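Local atomic coordinates of N-acyl-D-glutamate deacylase (Bordetella bronchiseptica, PDB entry 3GIP), a protein that catalyses the hydrolysis of N-acyl-D-glutamate, removing the acyl group to release D-glutamate, as a zinc-containing member of the amidohydrolase superfamily. Residues Asp427-Asp432 and Ala453-Asn458; Val58-Ile63 and Gly418-Gly423. All coordinates share one frame; numbering follows the deposited sequence.

Contact 1: residues Asp427-Asp432 and Ala453-Asn458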
# COMPACT_ATOMS: atom_id res chain seq x y z
N ASP A 427 17.43 -6.03 2.02
CA ASP A 427 16.02 -6.38 2.20
C ASP A 427 15.90 -7.54 1.23
O ASP A 427 16.01 -7.35 0.01
CB ASP A 427 15.09 -5.24 1.76
CG ASP A 427 15.15 -4.03 2.68
OD1 ASP A 427 15.50 -4.19 3.87
OD2 ASP A 427 14.82 -2.92 2.22
N VAL A 428 15.68 -8.75 1.75
CA VAL A 428 15.63 -9.93 0.90
C VAL A 428 14.52 -10.90 1.24
O VAL A 428 14.17 -11.07 2.41
CB VAL A 428 16.97 -10.71 1.00
CG1 VAL A 428 17.00 -11.85 -0.00
CG2 VAL A 428 18.15 -9.78 0.80
N VAL A 429 13.96 -11.55 0.22
CA VAL A 429 12.94 -12.56 0.45
C VAL A 429 13.35 -13.79 -0.34
O VAL A 429 13.77 -13.70 -1.50
CB VAL A 429 11.53 -12.10 -0.01
CG1 VAL A 429 11.51 -11.78 -1.49
CG2 VAL A 429 10.52 -13.20 0.31
N VAL A 430 13.25 -14.95 0.30
CA VAL A 430 13.58 -16.22 -0.32
C VAL A 430 12.28 -16.99 -0.41
O VAL A 430 11.60 -17.18 0.60
CB VAL A 430 14.59 -17.02 0.53
CG1 VAL A 430 14.90 -18.35 -0.14
CG2 VAL A 430 15.86 -16.21 0.72
N PHE A 431 11.91 -17.44 -1.60
CA PHE A 431 10.66 -18.17 -1.76
C PHE A 431 10.72 -19.27 -2.81
O PHE A 431 11.56 -19.23 -3.71
CB PHE A 431 9.52 -17.19 -2.08
CG PHE A 431 9.65 -16.52 -3.43
CD1 PHE A 431 9.08 -17.10 -4.57
CD2 PHE A 431 10.32 -15.31 -3.56
CE1 PHE A 431 9.18 -16.47 -5.81
CE2 PHE A 431 10.42 -14.67 -4.81
CZ PHE A 431 9.85 -15.26 -5.93
N ASP A 432 9.84 -20.25 -2.66
CA ASP A 432 9.76 -21.36 -3.61
C ASP A 432 8.82 -20.88 -4.72
O ASP A 432 7.64 -20.63 -4.47
CB ASP A 432 9.17 -22.59 -2.93
CG ASP A 432 9.22 -23.82 -3.81
OD1 ASP A 432 9.00 -23.68 -5.03
OD2 ASP A 432 9.47 -24.92 -3.28
N ALA A 453 10.21 -18.78 2.37
CA ALA A 453 11.20 -19.45 3.21
C ALA A 453 11.88 -18.54 4.23
O ALA A 453 12.17 -18.96 5.35
CB ALA A 453 12.25 -20.13 2.33
N GLY A 454 12.15 -17.30 3.84
CA GLY A 454 12.81 -16.40 4.76
C GLY A 454 12.77 -14.96 4.30
O GLY A 454 12.65 -14.69 3.10
N VAL A 455 12.88 -14.04 5.24
CA VAL A 455 12.86 -12.62 4.92
C VAL A 455 13.87 -11.86 5.77
O VAL A 455 13.93 -12.03 6.99
CB VAL A 455 11.47 -11.99 5.18
CG1 VAL A 455 11.50 -10.51 4.81
CG2 VAL A 455 10.41 -12.72 4.36
N LEU A 456 14.67 -11.03 5.10
CA LEU A 456 15.65 -10.20 5.78
C LEU A 456 15.27 -8.75 5.56
O LEU A 456 14.86 -8.36 4.46
CB LEU A 456 17.06 -10.42 5.22
CG LEU A 456 17.71 -11.80 5.29
CD1 LEU A 456 19.09 -11.73 4.64
CD2 LEU A 456 17.82 -12.25 6.74
N VAL A 457 15.39 -7.95 6.61
CA VAL A 457 15.12 -6.52 6.54
C VAL A 457 16.44 -5.91 6.98
O VAL A 457 16.88 -6.13 8.11
CB VAL A 457 13.99 -6.09 7.50
CG1 VAL A 457 13.93 -4.57 7.59
CG2 VAL A 457 12.66 -6.63 7.01
N ASN A 458 17.09 -5.19 6.07
CA ASN A 458 18.38 -4.57 6.37
C ASN A 458 19.35 -5.61 6.93
O ASN A 458 20.09 -5.35 7.89
CB ASN A 458 18.18 -3.42 7.35
CG ASN A 458 17.32 -2.31 6.77
OD1 ASN A 458 16.39 -1.82 7.41
ND2 ASN A 458 17.63 -1.91 5.54

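Contact 2: residues Val58-Ile63 and Gly418-Gly423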
# COMPACT_ATOMS: atom_id res chain seq x y z
N VAL A 58 15.77 -16.05 -4.80
CA VAL A 58 16.26 -15.07 -3.84
C VAL A 58 16.01 -13.74 -4.54
O VAL A 58 16.59 -13.46 -5.59
CB VAL A 58 17.76 -15.27 -3.56
CG1 VAL A 58 18.25 -14.24 -2.55
CG2 VAL A 58 18.00 -16.68 -3.04
N ALA A 59 15.14 -12.93 -3.95
CA ALA A 59 14.77 -11.66 -4.56
C ALA A 59 14.78 -10.50 -3.59
O ALA A 59 14.95 -10.69 -2.38
CB ALA A 59 13.37 -11.80 -5.17
N PRO A 60 14.63 -9.26 -4.10
CA PRO A 60 14.62 -8.12 -3.18
C PRO A 60 13.32 -8.23 -2.39
O PRO A 60 12.32 -8.73 -2.91
CB PRO A 60 14.59 -6.91 -4.12
CG PRO A 60 15.05 -7.44 -5.45
CD PRO A 60 14.46 -8.82 -5.50
N GLY A 61 13.32 -7.77 -1.14
CA GLY A 61 12.10 -7.83 -0.35
C GLY A 61 11.01 -7.04 -1.07
O GLY A 61 11.30 -6.05 -1.74
N PHE A 62 9.76 -7.47 -0.93
CA PHE A 62 8.68 -6.77 -1.61
C PHE A 62 8.32 -5.45 -0.95
O PHE A 62 8.34 -5.32 0.28
CB PHE A 62 7.44 -7.66 -1.72
CG PHE A 62 7.73 -9.01 -2.32
CD1 PHE A 62 8.65 -9.15 -3.35
CD2 PHE A 62 7.07 -10.15 -1.86
CE1 PHE A 62 8.92 -10.40 -3.91
CE2 PHE A 62 7.32 -11.40 -2.41
CZ PHE A 62 8.25 -11.53 -3.44
N ILE A 63 7.99 -4.47 -1.78
CA ILE A 63 7.62 -3.14 -1.31
C ILE A 63 6.12 -2.92 -1.50
O ILE A 63 5.63 -2.82 -2.63
CB ILE A 63 8.42 -2.06 -2.08
CG1 ILE A 63 9.92 -2.28 -1.85
CG2 ILE A 63 8.01 -0.67 -1.61
CD1 ILE A 63 10.81 -1.26 -2.53
N GLY A 418 15.14 -2.18 -3.30
CA GLY A 418 14.37 -2.70 -4.41
C GLY A 418 15.16 -3.46 -5.46
O GLY A 418 14.61 -3.87 -6.48
N VAL A 419 16.45 -3.67 -5.21
CA VAL A 419 17.29 -4.40 -6.15
C VAL A 419 18.38 -5.16 -5.40
O VAL A 419 18.88 -4.71 -4.37
CB VAL A 419 18.00 -3.45 -7.15
CG1 VAL A 419 16.98 -2.83 -8.10
CG2 VAL A 419 18.75 -2.37 -6.40
N LEU A 420 18.73 -6.33 -5.92
CA LEU A 420 19.79 -7.11 -5.30
C LEU A 420 21.08 -6.82 -6.06
O LEU A 420 21.35 -7.42 -7.10
CB LEU A 420 19.48 -8.61 -5.34
CG LEU A 420 18.27 -9.10 -4.53
CD1 LEU A 420 18.22 -10.62 -4.58
CD2 LEU A 420 18.37 -8.62 -3.08
N GLN A 421 21.85 -5.87 -5.54
CA GLN A 421 23.13 -5.47 -6.13
C GLN A 421 24.04 -5.10 -4.97
O GLN A 421 23.57 -4.67 -3.92
CB GLN A 421 22.94 -4.28 -7.07
CG GLN A 421 22.25 -3.08 -6.44
CD GLN A 421 22.10 -1.90 -7.40
OE1 GLN A 421 21.71 -2.07 -8.56
NE2 GLN A 421 22.39 -0.70 -6.91
N PRO A 422 25.36 -5.26 -5.14
CA PRO A 422 26.26 -4.91 -4.04
C PRO A 422 26.07 -3.46 -3.61
O PRO A 422 25.92 -2.56 -4.44
CB PRO A 422 27.65 -5.16 -4.64
CG PRO A 422 27.39 -6.27 -5.63
CD PRO A 422 26.11 -5.82 -6.28
N GLY A 423 26.07 -3.23 -2.30
CA GLY A 423 25.92 -1.88 -1.78
C GLY A 423 24.51 -1.50 -1.35
O GLY A 423 24.33 -0.62 -0.51
O HOH W 1 13.27 -4.13 -1.66

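Contact 1: residues Asp427-Asp432 and Ala453-Asn458
Val428 and Leu456 face each other as an antiparallel hydrogen-bonded pair, and around them strands 428-431 and 453-457 run 4.7 Å apart at their closest, with directions 176° from one another. Leu456 N reaches Val428 O at 2.7 Å, nearly straight and in the carbonyl plane; the return bond, from Val428 N to Leu456 O, arrives tilted 30° from that plane. Val430 N is likewise bound to Gly454 O. Between these pairs sits the non-hydrogen-bonded pair Val429 and Val455, where CA-H...O contacts to Gly454 O and Val428 O fill the backbone gap. On that face of the sheet CG2 of Val429, anti to its backbone N, meets CG2 of Val455 at 4.1 Å. The backbones come nearest at the Asp427 end, Asp427 CA and Val457 CA being 4.4 Å apart, and the side chains there are buried. The carboxylate of Asp427 swings toward the facing strand, and Asn458 N binds Asp427 OD1 at 2.9 Å, nearly along the C-O axis. The other oxygen, Asp427 OD2, makes a salt bridge to Arg417, so both ends of the carboxylate are held and the negative charge is probably balanced. The opposite end is looser: Ala453 is exposed, and its CA stands 5.2 Å from Phe431 CA. There Val430 O accepts two N-H groups, a shorter but more bent bond from Ala453 N at 2.8 Å and a longer one from Gly454 N at 3.3 Å. CB of Ala453 rests against CG1 of Val430, while Gly454 offers no side chain opposite Val430. Two residues facing one make a classic beta bulge, at one end of an antiparallel pairing flanked by strands 57-64 and 460-463, consistent with the small beta domain of amidohydrolases.

Contact 2: residues Val58-Ile63 and Gly418-Gly423
Leu420 lays its branched end across Pro60, the two side chains crossing at a slant. CG of Leu420 is 3.7 Å from CG of Pro60 and equally near Pro60 N, so the leucine lies over one face of the proline ring, CG above N, CG and CD and CD2 above CA and N. Its other methyl, CD1, reaches back along the strand to within 3.4 Å of Val58 O and also touches CG1 of Val58 at 4.2 Å, where the two side chains meet at about a right angle. The leucine's CG stands anti to its own carbonyl carbon (chi1 -65°), which directs it to the proline. Farther along the ring, Pro60 CB packs on the carbonyl carbon of Gly418 at 3.7 Å, and Pro60 CG lies 3.8 Å from Val419 CA. Ile63 adds a distant touch, its CD1 being 4.3 Å from Gly418 CA. Direct contact is therefore apolar, and the polar link is made by water: one molecule donates to Gly61 O at 2.8 Å and accepts a weak bond from Gly418 N. At the positive phi of Gly418 (83°) a side chain would collide with the carbonyl oxygen of the residue before, and this turn brings its peptide flat toward the proline. Outward from this shell, Val401 of helix 397-404 and Thr405 press on Pro60, Ile16 of strand 15-16 touches both Val58 and Leu420, and Val428 of strand 428-431 packs on Val58. The loop following helix 406-412 thus lies against strand 57-64, where helix 397-404 and strand 15-16 also pack.

The two contacts lie with centres about 9 Å apart, on the same side of the chain's centre, and share one stretch of sheet, because strands 428-431 and 57-64 are antiparallel neighbours. They touch directly: Val429 N probably bonds to Ala59 O at 2.9 Å, and Gly61 N to Asp427 O at 3.0 Å. Along the chain, contact 2 joins segments 355 residues apart, and both precede those of contact 1, which are separated by 21. Strand 57-64 also pairs in parallel with strand 87-92, which probably belongs to the TIM-barrel-type domain, so the late-sequence strands are joined to early-sequence ones, consistent with the small beta domain beside the barrel in amidohydrolases.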